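Local coordinates for uncharacterized egV family protein COG1307 (PDB 3JR7), which is a DegV-family protein of unknown function that probably binds a lipid such as a fatty acid, at residues S81-P85 with E86-E90; T103-A106 with E107-G110; R137-S140 with V141-L145; D184-K188 with N189-T193. All coordinates share one frame; numbering follows the deposited sequence.

Contact 1. Residues S81-P85 with E86-E90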
ATOM      1  N   SER A  81       8.346   9.204   8.177  1.00 24.84           N
ATOM      2  CA  SER A  81       7.354   9.988   8.919  1.00 26.34           C
ATOM      3  C   SER A  81       6.081  10.105   8.109  1.00 25.97           C
ATOM      4  O   SER A  81       6.141  10.277   6.904  1.00 26.08           O
ATOM      5  CB  SER A  81       7.882  11.408   9.261  1.00 26.22           C
ATOM      6  OG  SER A  81       8.431  12.041   8.124  1.00 27.16           O
ATOM      7  N   CYS A  82       4.937  10.071   8.785  1.00 25.82           N
ATOM      8  CA  CYS A  82       3.652  10.190   8.082  1.00 26.01           C
ATOM      9  C   CYS A  82       3.415  11.660   7.662  1.00 26.01           C
ATOM     10  O   CYS A  82       4.105  12.559   8.117  1.00 27.12           O
ATOM     11  CB  CYS A  82       2.539   9.657   8.977  1.00 25.18           C
ATOM     12  SG  CYS A  82       2.280  10.691  10.478  1.00 29.15           S
ATOM     13  N   PRO A  83       2.470  11.919   6.754  1.00 25.84           N
ATOM     14  CA  PRO A  83       2.194  13.319   6.413  1.00 25.88           C
ATOM     15  C   PRO A  83       1.543  14.014   7.584  1.00 25.85           C
ATOM     16  O   PRO A  83       0.975  13.326   8.435  1.00 24.76           O
ATOM     17  CB  PRO A  83       1.164  13.202   5.284  1.00 25.94           C
ATOM     18  CG  PRO A  83       1.269  11.806   4.809  1.00 25.41           C
ATOM     19  CD  PRO A  83       1.587  11.007   6.015  1.00 25.55           C
ATOM     20  N   SER A  84       1.631  15.341   7.632  1.00 25.83           N
ATOM     21  CA  SER A  84       1.057  16.103   8.711  1.00 25.77           C
ATOM     22  C   SER A  84      -0.432  16.331   8.478  1.00 25.61           C
ATOM     23  O   SER A  84      -0.902  16.332   7.351  1.00 25.19           O
ATOM     24  CB  SER A  84       1.733  17.465   8.803  1.00 25.98           C
ATOM     25  OG  SER A  84       1.333  18.242   7.710  1.00 23.92           O
ATOM     26  N   PRO A  85      -1.167  16.617   9.552  1.00 25.78           N
ATOM     27  CA  PRO A  85      -2.594  16.892   9.375  1.00 25.48           C
ATOM     28  C   PRO A  85      -2.816  18.092   8.470  1.00 25.84           C
ATOM     29  O   PRO A  85      -3.806  18.133   7.742  1.00 24.25           O
ATOM     30  CB  PRO A  85      -3.077  17.179  10.791  1.00 24.73           C
ATOM     31  CG  PRO A  85      -2.106  16.349  11.653  1.00 25.31           C
ATOM     32  CD  PRO A  85      -0.801  16.444  10.964  1.00 25.99           C
ATOM     33  N   GLU A  86      -1.882  19.041   8.487  1.00 26.68           N
ATOM     34  CA  GLU A  86      -2.054  20.265   7.737  1.00 27.59           C
ATOM     35  C   GLU A  86      -1.932  19.999   6.259  1.00 26.69           C
ATOM     36  O   GLU A  86      -2.664  20.585   5.477  1.00 25.72           O
ATOM     37  CB  GLU A  86      -1.031  21.316   8.175  1.00 29.17           C
ATOM     38  CG  GLU A  86      -1.320  21.825   9.609  1.00 33.30           C
ATOM     39  CD  GLU A  86      -0.934  20.817  10.734  1.00 37.80           C
ATOM     40  OE1 GLU A  86      -0.040  19.949  10.513  1.00 34.87           O
ATOM     41  OE2 GLU A  86      -1.503  20.953  11.861  1.00 41.75           O
ATOM     42  N   ARG A  87      -1.010  19.113   5.876  1.00 25.95           N
ATOM     43  CA  ARG A  87      -0.917  18.728   4.493  1.00 26.10           C
ATOM     44  C   ARG A  87      -2.188  18.024   4.013  1.00 24.14           C
ATOM     45  O   ARG A  87      -2.600  18.203   2.876  1.00 23.47           O
ATOM     46  CB  ARG A  87       0.250  17.794   4.245  1.00 27.63           C
ATOM     47  CG  ARG A  87       0.984  18.104   2.957  1.00 34.92           C
ATOM     48  CD  ARG A  87       2.347  18.781   3.265  1.00 42.04           C
ATOM     49  NE  ARG A  87       2.908  18.099   4.437  1.00 47.01           N
ATOM     50  CZ  ARG A  87       3.288  16.808   4.474  1.00 46.14           C
ATOM     51  NH1 ARG A  87       3.235  16.026   3.362  1.00 45.39           N
ATOM     52  NH2 ARG A  87       3.727  16.313   5.642  1.00 42.03           N
ATOM     53  N   TYR A  88      -2.772  17.173   4.848  1.00 23.29           N
ATOM     54  CA  TYR A  88      -3.997  16.496   4.438  1.00 23.10           C
ATOM     55  C   TYR A  88      -5.116  17.517   4.278  1.00 23.33           C
ATOM     56  O   TYR A  88      -5.858  17.512   3.282  1.00 21.87           O
ATOM     57  CB  TYR A  88      -4.373  15.424   5.437  1.00 23.48           C
ATOM     58  CG  TYR A  88      -3.723  14.077   5.207  1.00 22.55           C
ATOM     59  CD1 TYR A  88      -4.082  13.295   4.102  1.00 23.12           C
ATOM     60  CD2 TYR A  88      -2.847  13.523   6.157  1.00 21.66           C
ATOM     61  CE1 TYR A  88      -3.543  12.080   3.907  1.00 21.52           C
ATOM     62  CE2 TYR A  88      -2.333  12.246   5.986  1.00 20.85           C
ATOM     63  CZ  TYR A  88      -2.683  11.554   4.840  1.00 22.06           C
ATOM     64  OH  TYR A  88      -2.199  10.303   4.635  1.00 23.22           O
HETATM   65  N   MSE A  89      -5.215  18.420   5.262  1.00 24.15           N
HETATM   66  CA  MSE A  89      -6.237  19.478   5.180  1.00 25.31           C
HETATM   67  C   MSE A  89      -6.165  20.254   3.882  1.00 25.30           C
HETATM   68  O   MSE A  89      -7.180  20.478   3.220  1.00 24.47           O
HETATM   69  CB  MSE A  89      -6.152  20.448   6.365  1.00 25.70           C
HETATM   70  CG  MSE A  89      -7.304  21.466   6.353  1.00 29.68           C
HETATM   71 SE   MSE A  89      -6.986  22.967   7.556  1.00 38.70          SE
HETATM   72  CE  MSE A  89      -5.918  24.033   6.296  1.00 37.13           C
ATOM     73  N   GLU A  90      -4.974  20.668   3.511  1.00 26.48           N
ATOM     74  CA  GLU A  90      -4.796  21.431   2.285  1.00 27.24           C
ATOM     75  C   GLU A  90      -5.209  20.626   1.045  1.00 26.18           C
ATOM     76  O   GLU A  90      -5.768  21.183   0.102  1.00 25.76           O
ATOM     77  CB  GLU A  90      -3.339  21.916   2.164  1.00 28.91           C
ATOM     78  CG  GLU A  90      -2.958  22.945   3.250  1.00 34.09           C
ATOM     79  CD  GLU A  90      -1.436  23.170   3.428  1.00 41.01           C
ATOM     80  OE1 GLU A  90      -0.643  22.676   2.587  1.00 44.38           O
ATOM     81  OE2 GLU A  90      -1.046  23.846   4.426  1.00 45.28           O
TER
HETATM   82  O   HOH W   1       2.612  20.626   8.466  1.00 55.00           O
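Ser-84 and Arg-87 meet through the first torsion of the serine. At chi1 71° the OG sits between the backbone N and the carbonyl carbon, and there it can reach over the first turn of helix 85-92. Tyr-88 has its CG anti to the carbonyl carbon (chi1 -86°), which brings one side of its ring toward Pro-83. The Arg-87 chain bends at chi2 and chi3 and folds back along the Ser-84 backbone.

Ser-84 is the N-cap of the helix. Its OG accepts from Arg-87 N at 3.1 Å, and the N-H points almost straight at it (164°). The Ser-84 O takes Tyr-88 N at 3.2 Å, in the carbonyl plane. One residue on, Pro-85 O receives Met-89 N at 2.9 Å. Pro-85 itself, in the first turn, has no N-H to satisfy.

Pro-83 CB packs on Tyr-88 CE2 at 3.7 Å, with the two side chains crossing obliquely. The Tyr-88 OH is bonded to Ser-111 OG. A water lies 2.8 Å from Ser-84 OG and gives a weak bond to Glu-86 OE1.

Ser-84 OG thus supplies the acceptor that a missing preceding turn cannot give. Arg-87 NE is buried with no partner, whereas NH1 ties the guanidinium to Ala-46 O of strand 42-51.

Contact 2. Residues T103-A106 with E107-G110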
ATOM      1  N   THR A 103      -5.180   5.513   3.132  1.00 18.04           N
ATOM      2  CA  THR A 103      -3.950   5.526   3.893  1.00 18.93           C
ATOM      3  C   THR A 103      -3.444   4.150   4.203  1.00 19.36           C
ATOM      4  O   THR A 103      -4.184   3.162   4.170  1.00 21.30           O
ATOM      5  CB  THR A 103      -4.076   6.280   5.264  1.00 18.74           C
ATOM      6  OG1 THR A 103      -4.825   5.503   6.205  1.00 20.57           O
ATOM      7  CG2 THR A 103      -4.708   7.675   5.086  1.00 18.70           C
ATOM      8  N   LEU A 104      -2.153   4.101   4.501  1.00 19.62           N
ATOM      9  CA  LEU A 104      -1.533   2.990   5.213  1.00 19.20           C
ATOM     10  C   LEU A 104      -2.380   2.518   6.396  1.00 19.45           C
ATOM     11  O   LEU A 104      -3.043   3.317   7.050  1.00 19.85           O
ATOM     12  CB  LEU A 104      -0.172   3.452   5.767  1.00 18.44           C
ATOM     13  CG  LEU A 104       1.043   3.441   4.850  1.00 18.67           C
ATOM     14  CD1 LEU A 104       2.054   4.506   5.343  1.00 18.31           C
ATOM     15  CD2 LEU A 104       1.641   2.052   4.781  1.00 17.76           C
ATOM     16  N   SER A 105      -2.291   1.233   6.696  1.00 19.59           N
ATOM     17  CA  SER A 105      -2.824   0.681   7.922  1.00 20.05           C
ATOM     18  C   SER A 105      -2.561   1.544   9.133  1.00 20.93           C
ATOM     19  O   SER A 105      -1.389   1.946   9.443  1.00 19.80           O
ATOM     20  CB  SER A 105      -2.222  -0.697   8.209  1.00 20.03           C
ATOM     21  OG  SER A 105      -2.673  -1.155   9.491  1.00 20.55           O
ATOM     22  N   ALA A 106      -3.639   1.792   9.877  1.00 21.51           N
ATOM     23  CA  ALA A 106      -3.529   2.568  11.118  1.00 22.36           C
ATOM     24  C   ALA A 106      -2.640   1.856  12.114  1.00 23.38           C
ATOM     25  O   ALA A 106      -2.107   2.479  13.014  1.00 25.62           O
ATOM     26  CB  ALA A 106      -4.911   2.856  11.724  1.00 22.61           C
ATOM     27  N   GLU A 107      -2.446   0.561  11.986  1.00 24.55           N
ATOM     28  CA  GLU A 107      -1.571  -0.130  12.931  1.00 25.73           C
ATOM     29  C   GLU A 107      -0.100  -0.081  12.558  1.00 25.70           C
ATOM     30  O   GLU A 107       0.746  -0.571  13.332  1.00 25.86           O
ATOM     31  CB  GLU A 107      -1.950  -1.585  13.010  1.00 27.82           C
ATOM     32  CG  GLU A 107      -3.325  -1.817  13.401  1.00 32.23           C
ATOM     33  CD  GLU A 107      -3.516  -1.568  14.848  1.00 39.28           C
ATOM     34  OE1 GLU A 107      -2.683  -2.041  15.668  1.00 42.19           O
ATOM     35  OE2 GLU A 107      -4.486  -0.872  15.143  1.00 45.95           O
ATOM     36  N   LEU A 108       0.219   0.443  11.374  1.00 24.05           N
ATOM     37  CA  LEU A 108       1.619   0.525  10.933  1.00 23.28           C
ATOM     38  C   LEU A 108       2.159   1.952  10.835  1.00 23.05           C
ATOM     39  O   LEU A 108       3.346   2.147  10.647  1.00 22.96           O
ATOM     40  CB  LEU A 108       1.754  -0.175   9.582  1.00 22.66           C
ATOM     41  CG  LEU A 108       1.319  -1.649   9.520  1.00 22.29           C
ATOM     42  CD1 LEU A 108       1.303  -2.166   8.068  1.00 21.88           C
ATOM     43  CD2 LEU A 108       2.209  -2.518  10.426  1.00 23.06           C
ATOM     44  N   SER A 109       1.295   2.960  10.946  1.00 21.95           N
ATOM     45  CA  SER A 109       1.673   4.332  10.586  1.00 21.47           C
ATOM     46  C   SER A 109       0.668   5.308  11.208  1.00 21.92           C
ATOM     47  O   SER A 109      -0.488   4.984  11.329  1.00 22.13           O
ATOM     48  CB  SER A 109       1.610   4.503   9.065  1.00 20.89           C
ATOM     49  OG  SER A 109       1.811   5.851   8.658  1.00 20.96           O
ATOM     50  N   GLY A 110       1.113   6.510  11.518  1.00 21.68           N
ATOM     51  CA  GLY A 110       0.209   7.583  11.935  1.00 21.20           C
ATOM     52  C   GLY A 110      -0.497   8.299  10.774  1.00 21.19           C
ATOM     53  O   GLY A 110      -1.228   9.298  10.997  1.00 21.25           O
TER
HETATM   54  O   HOH W   2      -1.756   4.916   8.845  1.00 17.67           O
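Ser-105 O and Leu-108 N close a type I beta turn, with Ala-106 (phi/psi -62°/-21°) and Glu-107 at its two corners. The N-O distance from Leu-108 N to Ser-105 O is 2.9 Å, and the donor stands well above the carbonyl plane. This turn lies in the loop that joins strand 98-103 to helix 111-126.

The Ser-105 side chain adds an ST turn. With chi1 at 174° the OG lies anti to the backbone N, where it accepts from Glu-107 N at 3.0 Å. The same hydroxyl is bonded to Gly-215 O. With an alanine here, Glu-107 N and Gly-215 O would probably both lose this polar mate, and the second corner of the turn, at Glu-107, would be held less firmly. Leu-108 CD1 rests on Ser-105 CB at 3.8 Å.

Past the turn the chain runs back beside Leu-104. A water sits 2.7 Å from Leu-104 O and 2.8 Å from Ser-109 O, between the two ends of the loop. Ser-109 belongs to the pocket that holds the polyether ligand, which is probably from the crystallisation liquor. Its OG accepts from Ser-111 N and is also bonded to ligand O6. On the protein side, Leu-104 CD1 touches that OG at 3.6 Å.

Contact 3. Residues R137-S140 with V141-L145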
ATOM      1  N   ARG A 137      -5.891  -0.904   6.156  1.00 18.62           N
ATOM      2  CA  ARG A 137      -5.421  -2.104   6.847  1.00 19.19           C
ATOM      3  C   ARG A 137      -4.351  -2.863   6.039  1.00 19.63           C
ATOM      4  O   ARG A 137      -4.252  -4.091   6.105  1.00 20.14           O
ATOM      5  CB  ARG A 137      -6.610  -2.983   7.236  1.00 21.31           C
ATOM      6  CG  ARG A 137      -7.553  -2.253   8.301  1.00 24.04           C
ATOM      7  CD  ARG A 137      -9.029  -2.683   8.227  1.00 30.75           C
ATOM      8  NE  ARG A 137      -9.843  -1.838   9.107  1.00 34.77           N
ATOM      9  CZ  ARG A 137     -10.512  -0.700   8.773  1.00 38.46           C
ATOM     10  NH1 ARG A 137     -10.588  -0.199   7.517  1.00 33.28           N
ATOM     11  NH2 ARG A 137     -11.184  -0.041   9.747  1.00 42.75           N
ATOM     12  N   SER A 138      -3.569  -2.109   5.267  1.00 18.98           N
ATOM     13  CA  SER A 138      -2.665  -2.634   4.290  1.00 18.98           C
ATOM     14  C   SER A 138      -1.572  -1.594   4.008  1.00 19.37           C
ATOM     15  O   SER A 138      -1.324  -0.721   4.838  1.00 18.96           O
ATOM     16  CB  SER A 138      -3.446  -3.062   3.012  1.00 20.29           C
ATOM     17  OG  SER A 138      -2.607  -3.699   1.995  1.00 19.98           O
ATOM     18  N   ALA A 139      -0.926  -1.705   2.842  1.00 19.43           N
ATOM     19  CA  ALA A 139       0.173  -0.845   2.436  1.00 18.37           C
ATOM     20  C   ALA A 139       0.300  -1.017   0.937  1.00 18.22           C
ATOM     21  O   ALA A 139      -0.266  -1.949   0.347  1.00 18.28           O
ATOM     22  CB  ALA A 139       1.483  -1.281   3.109  1.00 17.69           C
ATOM     23  N   SER A 140       1.055  -0.129   0.313  1.00 19.04           N
ATOM     24  CA  SER A 140       1.546  -0.314  -1.052  1.00 19.09           C
ATOM     25  C   SER A 140       0.345  -0.507  -1.967  1.00 19.05           C
ATOM     26  O   SER A 140      -0.608   0.281  -1.903  1.00 20.00           O
ATOM     27  CB  SER A 140       2.556  -1.486  -1.091  1.00 19.83           C
ATOM     28  OG  SER A 140       2.991  -1.823  -2.427  1.00 20.59           O
ATOM     29  N   VAL A 141       0.343  -1.566  -2.751  1.00 18.53           N
ATOM     30  CA  VAL A 141      -0.701  -1.829  -3.731  1.00 19.21           C
ATOM     31  C   VAL A 141      -2.071  -2.174  -3.121  1.00 19.77           C
ATOM     32  O   VAL A 141      -3.106  -2.103  -3.810  1.00 19.94           O
ATOM     33  CB  VAL A 141      -0.305  -2.894  -4.822  1.00 19.46           C
ATOM     34  CG1 VAL A 141       0.664  -2.277  -5.859  1.00 18.46           C
ATOM     35  CG2 VAL A 141       0.227  -4.172  -4.190  1.00 19.73           C
ATOM     36  N   GLY A 142      -2.100  -2.506  -1.837  1.00 19.74           N
ATOM     37  CA  GLY A 142      -3.398  -2.564  -1.114  1.00 20.66           C
ATOM     38  C   GLY A 142      -4.107  -1.197  -1.214  1.00 19.91           C
ATOM     39  O   GLY A 142      -5.295  -1.118  -1.498  1.00 19.00           O
ATOM     40  N   GLU A 143      -3.351  -0.113  -1.017  1.00 20.61           N
ATOM     41  CA  GLU A 143      -3.918   1.254  -1.131  1.00 18.74           C
ATOM     42  C   GLU A 143      -4.329   1.554  -2.574  1.00 19.11           C
ATOM     43  O   GLU A 143      -5.390   2.152  -2.844  1.00 19.06           O
ATOM     44  CB  GLU A 143      -2.901   2.272  -0.652  1.00 18.50           C
ATOM     45  CG  GLU A 143      -2.544   2.130   0.840  1.00 20.59           C
ATOM     46  CD  GLU A 143      -1.433   3.070   1.272  1.00 20.44           C
ATOM     47  OE1 GLU A 143      -1.572   4.287   1.079  1.00 21.56           O
ATOM     48  OE2 GLU A 143      -0.415   2.578   1.797  1.00 20.72           O
ATOM     49  N   THR A 144      -3.473   1.141  -3.508  1.00 19.50           N
ATOM     50  CA  THR A 144      -3.689   1.342  -4.920  1.00 19.80           C
ATOM     51  C   THR A 144      -5.022   0.731  -5.307  1.00 19.86           C
ATOM     52  O   THR A 144      -5.874   1.383  -5.948  1.00 19.77           O
ATOM     53  CB  THR A 144      -2.585   0.653  -5.753  1.00 19.62           C
ATOM     54  OG1 THR A 144      -1.288   1.046  -5.273  1.00 19.17           O
ATOM     55  CG2 THR A 144      -2.740   0.979  -7.203  1.00 20.90           C
ATOM     56  N   LEU A 145      -5.216  -0.507  -4.890  1.00 19.19           N
ATOM     57  CA  LEU A 145      -6.438  -1.228  -5.258  1.00 19.76           C
ATOM     58  C   LEU A 145      -7.700  -0.582  -4.657  1.00 20.13           C
ATOM     59  O   LEU A 145      -8.730  -0.502  -5.316  1.00 21.03           O
ATOM     60  CB  LEU A 145      -6.354  -2.702  -4.868  1.00 19.36           C
ATOM     61  CG  LEU A 145      -5.555  -3.601  -5.799  1.00 20.01           C
ATOM     62  CD1 LEU A 145      -5.361  -4.980  -5.155  1.00 20.53           C
ATOM     63  CD2 LEU A 145      -6.192  -3.699  -7.167  1.00 19.28           C
TER
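The first turn of helix 141-155 grows out of a tight bend in which Ala-139 O accepts from Gly-142 N at 2.9 Å. The bend follows strand 130-135 and lines the ligand pocket with Ser-138 and Ala-139. Ser-140 is the N-cap, and its O takes two donors. Glu-143 N comes from above the carbonyl plane at 2.9 Å, while Thr-144 N makes only a weak bond.

The backbone from Ala-139 to Gly-142 is a type II' beta turn. Ser-140 holds the first corner at phi/psi 58°/-127°, unusual for a residue with a side chain. Its OG is bonded to Glu-31 OE1 and makes no capping bond.

Gly-142 is packed tightly. Ser-138 OG lies over its CA at 3.4 Å, and a beta carbon there would fall about 1.9 Å from that oxygen. A chi1 of -176° sets Ser-138 OG anti to the backbone N and directs it at the glycine and at Thr-176 OG1.

The Glu-143 chain is extended beyond CG, and its OE2 stands 3.5 Å from Ala-139 CA. The other carboxylate oxygen, OE1, lies close to Asp-27 OD1, a like-charged neighbour. Val-141 packs against strands 248-253 and 294-297.

Contact 4. Residues D184-K188 with N189-T193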
ATOM      1  N   ASP A 184      14.625  -6.481   8.050  1.00 29.82           N
ATOM      2  CA  ASP A 184      15.197  -5.720   9.148  1.00 30.80           C
ATOM      3  C   ASP A 184      14.601  -4.311   9.331  1.00 29.08           C
ATOM      4  O   ASP A 184      14.521  -3.837  10.468  1.00 28.21           O
ATOM      5  CB  ASP A 184      16.712  -5.585   9.005  1.00 32.10           C
ATOM      6  CG  ASP A 184      17.456  -6.919   9.172  1.00 37.25           C
ATOM      7  OD1 ASP A 184      16.858  -7.996   9.480  1.00 42.47           O
ATOM      8  OD2 ASP A 184      18.674  -6.876   8.951  1.00 43.89           O
ATOM      9  N   THR A 185      14.248  -3.631   8.247  1.00 27.49           N
ATOM     10  CA  THR A 185      13.703  -2.268   8.379  1.00 26.31           C
ATOM     11  C   THR A 185      12.332  -2.320   9.086  1.00 26.39           C
ATOM     12  O   THR A 185      12.084  -1.552  10.027  1.00 26.57           O
ATOM     13  CB  THR A 185      13.627  -1.547   7.031  1.00 26.34           C
ATOM     14  OG1 THR A 185      14.887  -1.715   6.353  1.00 26.79           O
ATOM     15  CG2 THR A 185      13.339  -0.022   7.222  1.00 23.19           C
ATOM     16  N   LEU A 186      11.493  -3.272   8.698  1.00 25.23           N
ATOM     17  CA  LEU A 186      10.220  -3.506   9.402  1.00 25.54           C
ATOM     18  C   LEU A 186      10.449  -3.885  10.869  1.00 27.44           C
ATOM     19  O   LEU A 186       9.759  -3.383  11.784  1.00 26.48           O
ATOM     20  CB  LEU A 186       9.370  -4.573   8.691  1.00 24.63           C
ATOM     21  CG  LEU A 186       8.609  -4.126   7.406  1.00 21.95           C
ATOM     22  CD1 LEU A 186       8.185  -5.350   6.546  1.00 17.65           C
ATOM     23  CD2 LEU A 186       7.400  -3.137   7.699  1.00 21.74           C
ATOM     24  N   ARG A 187      11.423  -4.756  11.111  1.00 28.33           N
ATOM     25  CA  ARG A 187      11.658  -5.234  12.472  1.00 30.78           C
ATOM     26  C   ARG A 187      12.158  -4.100  13.347  1.00 30.73           C
ATOM     27  O   ARG A 187      11.587  -3.817  14.395  1.00 31.29           O
ATOM     28  CB  ARG A 187      12.652  -6.402  12.454  1.00 31.53           C
ATOM     29  CG  ARG A 187      13.218  -6.786  13.837  1.00 37.22           C
ATOM     30  CD  ARG A 187      12.210  -7.494  14.708  1.00 43.02           C
ATOM     31  NE  ARG A 187      11.795  -8.770  14.114  1.00 48.00           N
ATOM     32  CZ  ARG A 187      10.788  -9.537  14.543  1.00 48.94           C
ATOM     33  NH1 ARG A 187      10.045  -9.192  15.591  1.00 48.41           N
ATOM     34  NH2 ARG A 187      10.523 -10.667  13.895  1.00 50.66           N
ATOM     35  N   LYS A 188      13.183  -3.414  12.869  1.00 31.21           N
ATOM     36  CA  LYS A 188      13.857  -2.388  13.643  1.00 32.44           C
ATOM     37  C   LYS A 188      12.964  -1.158  13.861  1.00 32.36           C
ATOM     38  O   LYS A 188      13.070  -0.480  14.894  1.00 32.14           O
ATOM     39  CB  LYS A 188      15.212  -2.015  12.991  1.00 33.36           C
ATOM     40  CG  LYS A 188      16.333  -3.148  13.116  1.00 36.84           C
ATOM     41  CD  LYS A 188      15.920  -4.554  12.507  1.00 41.49           C
ATOM     42  CE  LYS A 188      16.836  -5.765  12.845  1.00 43.26           C
ATOM     43  NZ  LYS A 188      16.284  -7.086  12.311  1.00 44.95           N
ATOM     44  N   ASN A 189      12.068  -0.862  12.930  1.00 31.70           N
ATOM     45  CA  ASN A 189      11.130   0.268  13.140  1.00 31.83           C
ATOM     46  C   ASN A 189       9.828  -0.123  13.861  1.00 31.37           C
ATOM     47  O   ASN A 189       8.891   0.674  13.934  1.00 30.59           O
ATOM     48  CB  ASN A 189      10.848   1.004  11.813  1.00 32.17           C
ATOM     49  CG  ASN A 189      12.056   1.738  11.292  1.00 35.15           C
ATOM     50  OD1 ASN A 189      13.158   1.517  11.751  1.00 40.40           O
ATOM     51  ND2 ASN A 189      11.867   2.588  10.322  1.00 39.78           N
ATOM     52  N   GLY A 190       9.770  -1.334  14.412  1.00 30.94           N
ATOM     53  CA  GLY A 190       8.699  -1.708  15.353  1.00 31.27           C
ATOM     54  C   GLY A 190       7.397  -2.125  14.673  1.00 31.01           C
ATOM     55  O   GLY A 190       6.322  -2.087  15.288  1.00 30.63           O
ATOM     56  N   ARG A 191       7.484  -2.531  13.409  1.00 29.97           N
ATOM     57  CA  ARG A 191       6.308  -2.971  12.630  1.00 29.41           C
ATOM     58  C   ARG A 191       6.053  -4.481  12.628  1.00 29.42           C
ATOM     59  O   ARG A 191       5.134  -4.946  11.990  1.00 28.15           O
ATOM     60  CB  ARG A 191       6.443  -2.474  11.186  1.00 29.20           C
ATOM     61  CG  ARG A 191       5.901  -1.076  10.975  1.00 29.60           C
ATOM     62  CD  ARG A 191       6.601   0.016  11.734  1.00 29.63           C
ATOM     63  NE  ARG A 191       5.944   1.291  11.519  1.00 28.64           N
ATOM     64  CZ  ARG A 191       6.446   2.472  11.852  1.00 31.16           C
ATOM     65  NH1 ARG A 191       7.675   2.588  12.373  1.00 31.51           N
ATOM     66  NH2 ARG A 191       5.726   3.558  11.636  1.00 29.84           N
ATOM     67  N   LEU A 192       6.864  -5.246  13.347  1.00 30.67           N
ATOM     68  CA  LEU A 192       6.752  -6.707  13.335  1.00 32.46           C
ATOM     69  C   LEU A 192       6.534  -7.225  14.760  1.00 34.86           C
ATOM     70  O   LEU A 192       6.889  -8.351  15.095  1.00 32.36           O
ATOM     71  CB  LEU A 192       8.012  -7.339  12.726  1.00 32.24           C
ATOM     72  CG  LEU A 192       8.333  -7.093  11.263  1.00 30.60           C
ATOM     73  CD1 LEU A 192       9.463  -8.047  10.826  1.00 28.31           C
ATOM     74  CD2 LEU A 192       7.056  -7.349  10.416  1.00 30.11           C
ATOM     75  N   THR A 193       5.948  -6.394  15.608  1.00 38.40           N
ATOM     76  CA  THR A 193       5.941  -6.747  17.018  1.00 41.47           C
ATOM     77  C   THR A 193       5.039  -7.963  17.279  1.00 43.46           C
ATOM     78  O   THR A 193       4.068  -8.221  16.584  1.00 42.64           O
ATOM     79  CB  THR A 193       5.592  -5.570  17.923  1.00 41.73           C
ATOM     80  OG1 THR A 193       4.303  -5.075  17.593  1.00 44.46           O
ATOM     81  CG2 THR A 193       6.621  -4.461  17.765  1.00 43.58           C
TER
HETATM   82  O   HOH W   3       9.181  -5.048  15.049  1.00 27.48           O
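Arg-187 O is held by two donors. Gly-190 N reaches it at 3.1 Å from above the carbonyl plane. A water also donates to it at 2.8 Å. That water accepts from Leu-192 N at 2.9 Å and so ties the chain after the helix back to its last turn.

The arrangement is a Schellman motif that ends helix 184-188. Its second bond runs from Arg-191 N to Leu-186 O at 2.9 Å, nearly along the C=O axis. Gly-190 is the C-prime residue, with a positive phi of 82° that favours glycine. One residue earlier, Asn-189 N still makes a helical bond to Thr-185 O.

Leu-192 returns over the helix end. Its CG meets Leu-186 CB at 3.7 Å. Leu-186 CD2 lies equally near Arg-191 CB, the two side chains crossing at about a right angle. Arg-187 starts with CG anti to the backbone N (chi1 167°), and then bends at chi2 and chi3. This lays one face of its guanidinium over Leu-192 CB, which sits 3.9 Å above the plane. Its NH1 is bonded to Ile-195 O.

If Arg-187 were an alanine, Leu-192 CB would probably lose the guanidinium face packed on it, and Ile-195 O this donor.

The Asn-189 amide is held by other parts of the chain: OD1 accepts from Lys-79 NZ, and ND2 donates to Ala-78 O and Tyr-288 OH. The Asn-189 backbone O takes Arg-191 NH1 at 2.8 Å.

How the contacts relate
Contact 2 touches each of the other three. Toward contact 1, Cys-82 SG packs on Gly-110 C at 3.7 Å, and Tyr-88 OH on Thr-103 CG2 at the same distance. Toward contact 3, Ser-105 N lies 2.9 Å from Ser-138 O, a probable backbone hydrogen bond. Toward contact 4, Arg-191 NE probably donates to Leu-108 O, also at 2.9 Å. Contacts 1 and 3 do not touch; their nearest atoms are about 7 Å apart, and those of contacts 3 and 4 about 8 Å. All four contribute residues to the polyether pocket, among them Cys-82, Ser-109, Ala-139 and Arg-191. That pocket may mark where a lipid binds.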